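Local coordinates for putative xanthine dehydrogenase YAGS fad-binding subunit (Escherichia coli, PDB 5G5G), which probably serves as the molybdenum-binding subunit of a periplasmic aldehyde oxidase, holding pterin cytosine dinucleotide and a dioxothiomolybdenum centre in a three-chain assembly, at residues A637-L642 and E660-A665; C523-E528 and L566-S571; D164-F169 and H288-A293. All blocks are in the same frame, centred on the assembly; numbering follows the deposited sequence.

How the interactions relate
Interaction 1 is the buried contact, its centre about 18 Å from the centre of the chain, where two loops meet beside both other proteins of the assembly; its polar part runs through water. Interactions 2 and 3 lie farther out, their centres at about 31 and 32 Å, are partly buried, and each lays a helix on a strand without another protein chain touching them. Leucine and alanine carbons dominate interaction 2, with a lysine chain and a glutamate at the margin, whereas aromatic rings round an arginine define interaction 3. Interactions 1 and 2 share one cofactor-binding domain, yet their centres are about 46 Å apart; interaction 3 belongs to the other. The three contacts have no secondary-structure element in common.

Interaction 1. Residues A637-L642 and E660-A665; sequences ALMEEL and EVPVHA
The carbonyl oxygen of Met639 accepts from two waters, and both lead on to Glu660. Water 1 donates to Met639 O over 2.7 Å and accepts from the backbone N of Glu660 over 2.9 Å, while Glu641 N also donates to it. Water 2 gives one bond to Met639 O and another, of 2.8 Å, to Glu660 OE1. The arrangement is a water-bridged loop-to-loop contact at the exit of helix 619-638: Met639 is the first residue to leave helical backbone angles, and its carbonyl bonds to the two waters. They tie both the backbone and the carboxylate of Glu660 to that one oxygen.

Direct contact is mostly of side chains on backbone, the methylenes and thioether of 639-640 against the peptide groups of 660-662. Met639 has CG between its backbone N and carbonyl carbon (chi1 60°), a direction that carries the chain toward 660-665 and sets SD over the face of the Val661-Pro662 peptide, 3.6 Å from Val661 C. A bend at the thioether (chi3 80°) turns CE toward Pro662 CA, and SD also packs on the proline ring, 4.1 Å from Pro662 CD. Glu640 uses its methylene instead of its acid for the closest approach. Its carboxylate has other partners: OE1 is hydrogen-bonded to Tyr659 OH and OE2 forms a salt bridge with a basic side chain of another protein chain. Val661 O accepts from a basic side chain of the remaining protein chain, which places this junction where the subunits come together.

Glu660 O is buried without a polar partner in the model; instead two methylene carbons close on it, Met639 CG at 3.3 Å and Glu640 CG at 3.2 Å.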
loop_
_atom_site.group_PDB
_atom_site.type_symbol
_atom_site.label_atom_id
_atom_site.label_comp_id
_atom_site.label_asym_id
_atom_site.label_seq_id
_atom_site.Cartn_x
_atom_site.Cartn_y
_atom_site.Cartn_z
ATOM N N ALA C 637 4.687 12.127 1.191
ATOM C CA ALA C 637 4.552 13.547 1.410
ATOM C C ALA C 637 3.281 13.897 2.199
ATOM O O ALA C 637 3.306 14.881 2.978
ATOM C CB ALA C 637 4.570 14.330 0.098
ATOM N N LEU C 638 2.172 13.179 1.924
ATOM C CA LEU C 638 0.862 13.637 2.297
ATOM C C LEU C 638 0.051 12.829 3.269
ATOM O O LEU C 638 -0.916 13.353 3.838
ATOM C CB LEU C 638 0.019 13.874 1.056
ATOM C CG LEU C 638 0.577 14.925 0.117
ATOM C CD1 LEU C 638 -0.296 15.146 -1.081
ATOM C CD2 LEU C 638 0.765 16.273 0.805
ATOM N N MET C 639 0.408 11.574 3.458
ATOM C CA MET C 639 -0.481 10.681 4.233
ATOM C C MET C 639 0.170 9.547 4.997
ATOM O O MET C 639 -0.412 9.114 6.001
ATOM C CB MET C 639 -1.587 10.141 3.302
ATOM C CG MET C 639 -1.054 9.347 2.124
ATOM S SD MET C 639 -2.321 8.782 0.954
ATOM C CE MET C 639 -2.621 10.243 -0.018
ATOM N N GLU C 640 1.339 9.058 4.592
ATOM C CA GLU C 640 1.936 7.861 5.198
ATOM C C GLU C 640 2.679 8.139 6.490
ATOM O O GLU C 640 3.555 9.028 6.575
ATOM C CB GLU C 640 2.911 7.238 4.216
ATOM C CG GLU C 640 2.257 6.523 3.102
ATOM C CD GLU C 640 3.187 5.821 2.125
ATOM O OE1 GLU C 640 4.150 5.113 2.553
ATOM O OE2 GLU C 640 2.922 5.905 0.900
ATOM N N GLU C 641 2.286 7.455 7.551
ATOM C CA GLU C 641 3.033 7.496 8.796
ATOM C C GLU C 641 2.647 6.287 9.654
ATOM O O GLU C 641 1.470 6.071 9.903
ATOM C CB GLU C 641 2.732 8.785 9.565
ATOM C CG GLU C 641 3.153 8.744 11.023
ATOM C CD GLU C 641 3.150 10.108 11.708
ATOM O OE1 GLU C 641 2.579 11.090 11.158
ATOM O OE2 GLU C 641 3.725 10.184 12.828
ATOM N N LEU C 642 3.649 5.556 10.142
ATOM C CA LEU C 642 3.390 4.581 11.215
ATOM C C LEU C 642 3.395 5.382 12.524
ATOM O O LEU C 642 4.442 5.838 12.965
ATOM C CB LEU C 642 4.461 3.501 11.270
ATOM C CG LEU C 642 4.463 2.481 10.117
ATOM C CD1 LEU C 642 5.760 1.669 10.064
ATOM C CD2 LEU C 642 3.283 1.543 10.211
ATOM N N GLU C 660 -2.104 4.812 5.545
ATOM C CA GLU C 660 -2.801 5.213 4.352
ATOM C C GLU C 660 -1.848 5.407 3.209
ATOM O O GLU C 660 -0.948 6.250 3.289
ATOM C CB GLU C 660 -3.625 6.486 4.559
ATOM C CG GLU C 660 -4.703 6.345 5.596
ATOM C CD GLU C 660 -5.506 7.630 5.794
ATOM O OE1 GLU C 660 -5.228 8.652 5.117
ATOM O OE2 GLU C 660 -6.412 7.629 6.645
ATOM N N VAL C 661 -2.090 4.645 2.138
ATOM C CA VAL C 661 -1.384 4.795 0.875
ATOM C C VAL C 661 -2.293 5.406 -0.150
ATOM O O VAL C 661 -3.497 5.424 0.015
ATOM C CB VAL C 661 -0.803 3.476 0.349
ATOM C CG1 VAL C 661 0.111 2.894 1.415
ATOM C CG2 VAL C 661 -1.901 2.499 -0.115
ATOM N N PRO C 662 -1.741 5.968 -1.234
ATOM C CA PRO C 662 -2.595 6.663 -2.176
ATOM C C PRO C 662 -3.568 5.723 -2.893
ATOM O O PRO C 662 -3.231 4.587 -3.122
ATOM C CB PRO C 662 -1.604 7.191 -3.196
ATOM C CG PRO C 662 -0.381 7.463 -2.367
ATOM C CD PRO C 662 -0.325 6.248 -1.507
ATOM N N VAL C 663 -4.747 6.249 -3.173
ATOM C CA VAL C 663 -5.800 5.534 -3.862
ATOM C C VAL C 663 -6.038 6.194 -5.233
ATOM O O VAL C 663 -5.529 7.314 -5.520
ATOM C CB VAL C 663 -7.125 5.508 -3.055
ATOM C CG1 VAL C 663 -6.944 4.730 -1.747
ATOM C CG2 VAL C 663 -7.643 6.929 -2.803
ATOM N N HIS C 664 -6.830 5.527 -6.068
ATOM C CA HIS C 664 -7.095 6.063 -7.418
ATOM C C HIS C 664 -7.439 7.540 -7.446
ATOM O O HIS C 664 -6.841 8.304 -8.232
ATOM C CB HIS C 664 -8.200 5.327 -8.122
ATOM C CG HIS C 664 -7.784 4.115 -8.874
ATOM N ND1 HIS C 664 -7.385 4.185 -10.193
ATOM C CD2 HIS C 664 -7.854 2.783 -8.567
ATOM C CE1 HIS C 664 -7.207 2.958 -10.657
ATOM N NE2 HIS C 664 -7.502 2.083 -9.694
ATOM N N ALA C 665 -8.348 7.953 -6.560
ATOM C CA ALA C 665 -8.831 9.313 -6.493
ATOM C C ALA C 665 -7.742 10.371 -6.173
ATOM O O ALA C 665 -7.947 11.546 -6.430
ATOM C CB ALA C 665 -9.982 9.415 -5.530
HETATM O O HOH W 1 -0.770 6.722 7.295
HETATM O O HOH W 2 -3.261 10.192 6.430
#

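Interaction 2. Residues C523-E528 and L566-S571; sequences CMKLRE and LTAEES
Leu526 lays its aliphatic side chain across the start of strand 566-574, forming the apolar part of a helix-on-sheet packing. Helix segment 523-528 and strand segment 566-571 have axes 7.2 Å apart at closest approach and run at 146° between their directions, closer to antiparallel than to perpendicular. With CG anti to its backbone N (chi1 -177°), Leu526 sends CD1 toward Leu566, where it touches CB at 3.8 Å and the carbonyl O at 3.6 Å. One methyl therefore covers both side-chain and backbone atoms of the same strand residue. The small methyl of Ala568 fits against the helix backbone: Ala568 CB is 3.9 Å from Leu526 CB and 3.7 Å from Leu526 N. So short a residue at this point is consistent with the close axis separation.

A second kind of contact joins the hydrocarbon chain of Lys525 to an acidic side chain. Lys525 CB lies 3.8 Å from Glu570 CG, and Lys525 CG comes to 3.5 Å from Glu570 OE2. The two side chains pass at an oblique angle, and the lysine bends at its second torsion (chi2 67°), its ammonium running on past the carboxylate. Lys525 NZ remains 5.0 Å from Glu570 OE2, so the opposite charges may attract at a distance, but the touching atoms are methylene and carboxylate.

Ala568 also meets Met529, farther along helix 511-534. Strand 566-574 is an inner strand, between strands 2-3 and 447-453. Leu526 and Cys523 both touch Val451 of strand 447-453, which rests helix 511-534 on the sheet across two strands; helix 472-484 packs beside it, its Leu484 against Leu526 and its Met483 against Cys523 and Met524.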
loop_
_atom_site.group_PDB
_atom_site.type_symbol
_atom_site.label_atom_id
_atom_site.label_comp_id
_atom_site.label_asym_id
_atom_site.label_seq_id
_atom_site.Cartn_x
_atom_site.Cartn_y
_atom_site.Cartn_z
ATOM N N CYS C 523 25.163 -14.212 -23.953
ATOM C CA CYS C 523 24.875 -14.133 -25.362
ATOM C C CYS C 523 26.138 -13.933 -26.199
ATOM O O CYS C 523 26.179 -14.418 -27.320
ATOM C CB CYS C 523 23.834 -13.061 -25.682
ATOM S SG CYS C 523 22.189 -13.444 -25.101
ATOM N N MET C 524 27.149 -13.231 -25.694
ATOM C CA MET C 524 28.375 -13.041 -26.457
ATOM C C MET C 524 29.079 -14.392 -26.623
ATOM O O MET C 524 29.560 -14.719 -27.730
ATOM C CB MET C 524 29.332 -12.056 -25.806
ATOM C CG MET C 524 28.908 -10.615 -25.975
ATOM S SD MET C 524 28.895 -10.100 -27.735
ATOM C CE MET C 524 30.606 -10.129 -28.172
ATOM N N LYS C 525 29.049 -15.215 -25.565
ATOM C CA LYS C 525 29.570 -16.576 -25.686
ATOM C C LYS C 525 28.713 -17.434 -26.642
ATOM O O LYS C 525 29.248 -18.185 -27.491
ATOM C CB LYS C 525 29.680 -17.222 -24.307
ATOM C CG LYS C 525 30.195 -18.652 -24.281
ATOM C CD LYS C 525 31.637 -18.756 -24.715
ATOM C CE LYS C 525 32.048 -20.207 -24.618
ATOM N NZ LYS C 525 33.532 -20.328 -24.735
ATOM N N LEU C 526 27.405 -17.296 -26.551
ATOM C CA LEU C 526 26.511 -18.071 -27.420
ATOM C C LEU C 526 26.703 -17.687 -28.886
ATOM O O LEU C 526 26.703 -18.561 -29.759
ATOM C CB LEU C 526 25.057 -17.919 -26.989
ATOM C CG LEU C 526 23.982 -18.704 -27.735
ATOM C CD1 LEU C 526 24.290 -20.186 -27.737
ATOM C CD2 LEU C 526 22.645 -18.428 -27.082
ATOM N N ARG C 527 26.936 -16.408 -29.141
ATOM C CA ARG C 527 27.255 -15.960 -30.498
ATOM C C ARG C 527 28.533 -16.621 -31.004
ATOM O O ARG C 527 28.571 -17.035 -32.147
ATOM C CB ARG C 527 27.360 -14.432 -30.609
ATOM C CG ARG C 527 26.008 -13.716 -30.570
ATOM C CD ARG C 527 26.176 -12.278 -30.103
ATOM N NE ARG C 527 26.974 -11.530 -31.088
ATOM C CZ ARG C 527 26.546 -10.569 -31.905
ATOM N NH1 ARG C 527 25.272 -10.158 -31.918
ATOM N NH2 ARG C 527 27.430 -9.998 -32.727
ATOM N N GLU C 528 29.562 -16.700 -30.160
ATOM C CA GLU C 528 30.792 -17.416 -30.512
ATOM C C GLU C 528 30.522 -18.877 -30.844
ATOM O O GLU C 528 31.047 -19.392 -31.820
ATOM C CB GLU C 528 31.849 -17.297 -29.408
ATOM C CG GLU C 528 32.392 -15.889 -29.245
ATOM C CD GLU C 528 33.575 -15.823 -28.300
ATOM O OE1 GLU C 528 34.718 -16.191 -28.722
ATOM O OE2 GLU C 528 33.345 -15.425 -27.148
ATOM N N LEU C 566 22.446 -25.257 -28.301
ATOM C CA LEU C 566 23.693 -24.625 -27.909
ATOM C C LEU C 566 23.423 -23.849 -26.628
ATOM O O LEU C 566 22.427 -23.092 -26.553
ATOM C CB LEU C 566 24.213 -23.719 -29.014
ATOM C CG LEU C 566 24.689 -24.405 -30.295
ATOM C CD1 LEU C 566 24.919 -23.391 -31.419
ATOM C CD2 LEU C 566 25.944 -25.265 -30.058
ATOM N N THR C 567 24.275 -24.059 -25.613
ATOM C CA THR C 567 24.054 -23.496 -24.294
ATOM C C THR C 567 25.289 -22.730 -23.827
ATOM O O THR C 567 26.400 -23.261 -23.891
ATOM C CB THR C 567 23.742 -24.608 -23.261
ATOM O OG1 THR C 567 22.520 -25.248 -23.629
ATOM C CG2 THR C 567 23.609 -24.036 -21.849
ATOM N N ALA C 568 25.087 -21.494 -23.375
ATOM C CA ALA C 568 26.140 -20.670 -22.831
ATOM C C ALA C 568 25.743 -20.291 -21.431
ATOM O O ALA C 568 24.580 -19.983 -21.185
ATOM C CB ALA C 568 26.337 -19.433 -23.685
ATOM N N GLU C 569 26.692 -20.290 -20.517
ATOM C CA GLU C 569 26.453 -19.843 -19.145
ATOM C C GLU C 569 27.619 -18.982 -18.733
ATOM O O GLU C 569 28.776 -19.443 -18.723
ATOM C CB GLU C 569 26.327 -21.023 -18.207
ATOM C CG GLU C 569 26.096 -20.602 -16.778
ATOM C CD GLU C 569 25.666 -21.748 -15.909
ATOM O OE1 GLU C 569 25.224 -22.795 -16.414
ATOM O OE2 GLU C 569 25.781 -21.593 -14.707
ATOM N N GLU C 570 27.334 -17.728 -18.463
ATOM C CA GLU C 570 28.391 -16.775 -18.121
ATOM C C GLU C 570 27.890 -15.758 -17.113
ATOM O O GLU C 570 26.722 -15.561 -16.956
ATOM C CB GLU C 570 28.883 -16.010 -19.376
ATOM C CG GLU C 570 29.428 -16.848 -20.510
ATOM C CD GLU C 570 30.773 -17.500 -20.245
ATOM O OE1 GLU C 570 31.596 -16.905 -19.518
ATOM O OE2 GLU C 570 31.017 -18.565 -20.837
ATOM N N SER C 571 28.840 -15.076 -16.505
ATOM C CA SER C 571 28.579 -13.957 -15.644
ATOM C C SER C 571 29.365 -12.728 -16.098
ATOM O O SER C 571 30.398 -12.844 -16.754
ATOM C CB SER C 571 28.978 -14.287 -14.217
ATOM O OG SER C 571 28.100 -15.280 -13.703
#

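Interaction 3. Residues D164-F169 and H288-A293; sequences DFDGAF and HLRIGA
Arg290 meets two phenylalanines of helix 165-171, Phe165 and Phe169, but offers each a different part of its flat head. Phe165 approaches over one face of the guanidinium, with Phe165 CE2 3.7 Å from Arg290 NH1 and the two planes 67° apart. This is a tilted approach, not a parallel stack. Phe169 instead presents a face of its ring to the arginine: Arg290 NE stands over that face toward the rim, and Arg290 CZ is 4.7 Å from the ring centroid, an off-centre cation-pi contact with the planes 58° apart. The turn at chi3 of Arg290 (77°) brings the guanidinium back to both rings, while Arg290 CB, lower in the same side chain, touches Phe165 CZ at 3.8 Å.

The rings also reach the strand backbone. Phe165 CE1 comes obliquely to Arg290 O at 3.6 Å, and Ile291 N lies at the edge of the Phe169 ring, 3.8 Å from CE1. Beyond it, Phe169 CD1 lies 4.1 Å from Gly292 N. Asp164 caps the N-terminus of helix 165-171: its OD1 accepts from Gly167 N over 3.1 Å, met from above the carboxylate plane. The helix packs on a mixed sheet in which strand 285-293 runs between 299-310 and 174-182; Phe165 also touches Ala301 and Ser303 of 299-310.

Charge adds little direct pairing within the two segments, since Asp166 OD1 is 4.4 Å from Arg290 NH1, beyond a salt bridge. Outside them, Asp177 of strand 174-182 adds a weak, long ion pair from OD2 to Arg290 NE. The arginine's positive charge is thus probably steadied by aromatic surface together with more distant carboxylates.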
loop_
_atom_site.group_PDB
_atom_site.type_symbol
_atom_site.label_atom_id
_atom_site.label_comp_id
_atom_site.label_asym_id
_atom_site.label_seq_id
_atom_site.Cartn_x
_atom_site.Cartn_y
_atom_site.Cartn_z
ATOM N N ASP C 164 36.461 23.764 5.871
ATOM C CA ASP C 164 36.162 24.298 7.187
ATOM C C ASP C 164 34.693 24.722 7.217
ATOM O O ASP C 164 34.382 25.873 6.952
ATOM C CB ASP C 164 37.085 25.461 7.448
ATOM C CG ASP C 164 36.805 26.174 8.752
ATOM O OD1 ASP C 164 36.076 25.687 9.630
ATOM O OD2 ASP C 164 37.326 27.286 8.866
ATOM N N PHE C 165 33.802 23.769 7.518
ATOM C CA PHE C 165 32.369 24.066 7.533
ATOM C C PHE C 165 32.035 25.232 8.481
ATOM O O PHE C 165 31.337 26.165 8.108
ATOM C CB PHE C 165 31.474 22.850 7.852
ATOM C CG PHE C 165 30.062 23.293 8.080
ATOM C CD1 PHE C 165 29.278 23.633 6.998
ATOM C CD2 PHE C 165 29.617 23.578 9.373
ATOM C CE1 PHE C 165 28.017 24.175 7.171
ATOM C CE2 PHE C 165 28.365 24.133 9.579
ATOM C CZ PHE C 165 27.567 24.438 8.483
ATOM N N ASP C 166 32.535 25.179 9.699
ATOM C CA ASP C 166 32.073 26.129 10.726
ATOM C C ASP C 166 32.456 27.546 10.349
ATOM O O ASP C 166 31.667 28.479 10.465
ATOM C CB ASP C 166 32.700 25.819 12.086
ATOM C CG ASP C 166 32.205 24.522 12.672
ATOM O OD1 ASP C 166 31.103 24.112 12.391
ATOM O OD2 ASP C 166 32.962 23.927 13.453
ATOM N N GLY C 167 33.706 27.696 9.921
ATOM C CA GLY C 167 34.203 28.978 9.480
ATOM C C GLY C 167 33.440 29.533 8.307
ATOM O O GLY C 167 33.101 30.727 8.300
ATOM N N ALA C 168 33.171 28.686 7.319
ATOM C CA ALA C 168 32.545 29.118 6.084
ATOM C C ALA C 168 31.074 29.489 6.359
ATOM O O ALA C 168 30.534 30.391 5.758
ATOM C CB ALA C 168 32.639 28.029 5.012
ATOM N N PHE C 169 30.446 28.757 7.254
ATOM C CA PHE C 169 29.028 28.998 7.577
ATOM C C PHE C 169 28.891 30.380 8.209
ATOM O O PHE C 169 28.009 31.150 7.825
ATOM C CB PHE C 169 28.486 27.959 8.543
ATOM C CG PHE C 169 27.004 28.085 8.786
ATOM C CD1 PHE C 169 26.082 27.708 7.837
ATOM C CD2 PHE C 169 26.538 28.670 9.984
ATOM C CE1 PHE C 169 24.721 27.802 8.087
ATOM C CE2 PHE C 169 25.176 28.767 10.235
ATOM C CZ PHE C 169 24.259 28.296 9.306
ATOM N N HIS C 288 19.239 17.578 10.699
ATOM C CA HIS C 288 19.627 18.975 10.940
ATOM C C HIS C 288 20.499 19.436 9.770
ATOM O O HIS C 288 21.569 18.858 9.535
ATOM C CB HIS C 288 20.355 19.058 12.275
ATOM C CG HIS C 288 20.654 20.452 12.707
ATOM N ND1 HIS C 288 21.673 20.752 13.582
ATOM C CD2 HIS C 288 20.086 21.630 12.372
ATOM C CE1 HIS C 288 21.702 22.065 13.786
ATOM N NE2 HIS C 288 20.743 22.618 13.060
ATOM N N LEU C 289 20.043 20.470 9.056
ATOM C CA LEU C 289 20.707 20.985 7.864
ATOM C C LEU C 289 21.093 22.438 8.077
ATOM O O LEU C 289 20.239 23.265 8.445
ATOM C CB LEU C 289 19.779 20.873 6.663
ATOM C CG LEU C 289 19.852 19.506 5.999
ATOM C CD1 LEU C 289 18.618 19.247 5.152
ATOM C CD2 LEU C 289 21.079 19.401 5.120
ATOM N N ARG C 290 22.371 22.734 7.848
ATOM C CA ARG C 290 22.888 24.094 7.940
ATOM C C ARG C 290 23.604 24.346 6.604
ATOM O O ARG C 290 24.589 23.649 6.280
ATOM C CB ARG C 290 23.822 24.244 9.121
ATOM C CG ARG C 290 23.164 23.846 10.444
ATOM C CD ARG C 290 24.229 23.671 11.498
ATOM N NE ARG C 290 24.653 24.942 11.953
ATOM C CZ ARG C 290 25.805 25.198 12.607
ATOM N NH1 ARG C 290 26.715 24.223 12.859
ATOM N NH2 ARG C 290 26.054 26.440 13.017
ATOM N N ILE C 291 23.077 25.278 5.815
ATOM C CA ILE C 291 23.623 25.567 4.486
ATOM C C ILE C 291 23.818 27.059 4.323
ATOM O O ILE C 291 22.927 27.830 4.582
ATOM C CB ILE C 291 22.734 25.060 3.344
ATOM C CG1 ILE C 291 22.176 23.657 3.692
ATOM C CG2 ILE C 291 23.523 25.053 2.043
ATOM C CD1 ILE C 291 21.267 23.033 2.653
ATOM N N GLY C 292 25.009 27.442 3.851
ATOM C CA GLY C 292 25.314 28.826 3.570
ATOM C C GLY C 292 25.819 29.040 2.177
ATOM O O GLY C 292 26.476 28.144 1.606
ATOM N N ALA C 293 25.518 30.223 1.643
ATOM C CA ALA C 293 25.949 30.627 0.308
ATOM C C ALA C 293 26.541 32.028 0.334
ATOM O O ALA C 293 26.314 32.807 1.260
ATOM C CB ALA C 293 24.757 30.609 -0.649
#